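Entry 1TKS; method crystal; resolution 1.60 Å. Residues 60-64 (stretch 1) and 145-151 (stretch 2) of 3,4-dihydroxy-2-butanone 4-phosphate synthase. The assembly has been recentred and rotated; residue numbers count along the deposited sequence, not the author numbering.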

# COMPACT_ATOMS: atom_id res chain seq x y z
N VAL B 60 -0.00 -0.65 -10.54
CA VAL B 60 0.14 -1.36 -11.80
C VAL B 60 -0.15 -0.45 -12.99
O VAL B 60 -1.30 -0.26 -13.38
N PRO B 61 0.91 0.15 -13.56
CA PRO B 61 0.74 1.04 -14.71
C PRO B 61 0.17 0.26 -15.90
O PRO B 61 0.65 -0.83 -16.22
N LEU B 62 -0.85 0.83 -16.53
CA LEU B 62 -1.49 0.24 -17.70
C LEU B 62 -1.74 1.38 -18.68
O LEU B 62 -1.79 2.54 -18.27
N SER B 63 -1.89 1.07 -19.96
CA SER B 63 -2.16 2.13 -20.91
C SER B 63 -3.62 2.54 -20.70
O SER B 63 -4.42 1.75 -20.20
N GLU B 64 -3.95 3.77 -21.06
CA GLU B 64 -5.33 4.24 -20.93
C GLU B 64 -6.26 3.32 -21.72
O GLU B 64 -7.36 3.00 -21.27
N HIS B 145 6.76 7.86 -13.83
CA HIS B 145 7.18 6.48 -13.66
C HIS B 145 6.11 5.54 -14.20
O HIS B 145 6.40 4.39 -14.56
N THR B 146 4.88 6.03 -14.27
CA THR B 146 3.77 5.23 -14.80
C THR B 146 4.05 5.01 -16.28
O THR B 146 4.01 3.87 -16.76
N GLU B 147 4.34 6.09 -16.99
CA GLU B 147 4.64 5.99 -18.41
C GLU B 147 5.91 5.17 -18.62
O GLU B 147 6.00 4.40 -19.58
N ALA B 148 6.88 5.31 -17.72
CA ALA B 148 8.12 4.56 -17.85
C ALA B 148 7.87 3.05 -17.80
O ALA B 148 8.42 2.30 -18.60
N ALA B 149 7.03 2.62 -16.86
CA ALA B 149 6.72 1.19 -16.72
C ALA B 149 6.09 0.63 -18.00
O ALA B 149 6.52 -0.41 -18.50
N VAL B 150 5.08 1.31 -18.52
CA VAL B 150 4.43 0.84 -19.74
C VAL B 150 5.40 0.93 -20.93
O VAL B 150 5.35 0.10 -21.83
N GLN B 151 6.28 1.92 -20.91
CA GLN B 151 7.26 2.08 -21.99
C GLN B 151 8.25 0.91 -21.97
O GLN B 151 8.60 0.38 -23.03

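The packing between this strand and helix is almost wholly apolar, and it centres on one residue. Pro61 points from the strand toward the helix, and its ring, puckered C-gamma exo, meets three helix residues, Thr146, Ala149 and Val150, spaced over about one turn. Its CG lies 3.7 Å from CB of Ala149, and its CB lies 3.9 Å from CG2 of Val150 and 3.8 Å from CG2 of Thr146. A compact, rigid ring suits this place: it offers a broad apolar surface with little conformational freedom to lose. Ala149 also points toward the strand, and its single methyl packs beside the ring; the two axes approach to 7.2 Å, crossing at -71°.

Val150, the third residue directed inward, adopts the t rotamer (chi1 179°). Its CG2 rests against the strand backbone as well as the proline, 3.8 Å from C of Pro61 and 3.9 Å from N of Leu62. A side chain branched at CB, which sets a methyl close to its own backbone, suits packing against main chain. Val60 and Leu62 direct their CA-to-CB bonds away from the helix, as the alternation of a strand requires, leaving Pro61 to face it.

Polar groups play a secondary part, and no hydrogen bond links the two stretches. The CA-to-CB bond of Thr146 points sideways, and in the m rotamer its methyl CG2 reaches the proline ring; its carbonyl O, 3.5 Å from CB of Pro61, accepts a helical hydrogen bond from N of Val150 (3.3 Å). Ser63, in the p rotamer, uses its side chain to cap a backbone N just beyond the strand stretch, a role for which a short hydroxyl is apt. His145 and Glu147 do not touch the strand; the nitrogens of the imidazole and both carboxylate oxygens find hydrogen-bonding partners elsewhere in the structure.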

# COMPACT_ATOMS: atom_id res chain seq x y z
CB VAL B 60 -0.79 -2.60 -11.85
CG1 VAL B 60 -0.71 -3.27 -13.21
CG2 VAL B 60 -0.39 -3.59 -10.75
CB PRO B 61 2.17 1.51 -14.97
CG PRO B 61 2.73 1.60 -13.60
CD PRO B 61 2.25 0.31 -12.97
CB LEU B 62 -2.85 -0.37 -17.32
CG LEU B 62 -2.87 -1.47 -16.26
CD1 LEU B 62 -4.30 -1.74 -15.84
CD2 LEU B 62 -2.21 -2.72 -16.81
CB SER B 63 -1.96 1.64 -22.34
OG SER B 63 -2.88 0.60 -22.64
CB GLU B 64 -5.46 5.68 -21.43
CG GLU B 64 -5.08 6.72 -20.39
CD GLU B 64 -5.08 8.15 -20.94
OE1 GLU B 64 -5.83 8.42 -21.90
OE2 GLU B 64 -4.34 8.99 -20.39
CB HIS B 145 7.48 6.17 -12.20
CG HIS B 145 8.67 6.93 -11.66
ND1 HIS B 145 9.28 6.60 -10.47
CD2 HIS B 145 9.34 7.99 -12.16
CE1 HIS B 145 10.29 7.43 -10.26
NE2 HIS B 145 10.35 8.28 -11.27
CB THR B 146 2.43 5.97 -14.65
OG1 THR B 146 2.13 6.11 -13.26
CG2 THR B 146 1.31 5.18 -15.31
CB GLU B 147 4.85 7.39 -19.02
CG GLU B 147 3.57 8.20 -19.26
CD GLU B 147 2.87 8.60 -17.96
OE1 GLU B 147 3.57 8.95 -16.99
OE2 GLU B 147 1.62 8.58 -17.93
CB ALA B 148 9.09 4.96 -16.76
CB ALA B 149 5.78 0.97 -15.53
CB VAL B 150 3.14 1.65 -20.03
CG1 VAL B 150 2.48 1.16 -21.32
CG2 VAL B 150 2.17 1.50 -18.85
CB GLN B 151 8.03 3.39 -21.81
CG GLN B 151 8.87 3.80 -23.02
CD GLN B 151 8.10 4.66 -23.99
OE1 GLN B 151 7.70 4.22 -25.07
NE2 GLN B 151 7.88 5.91 -23.61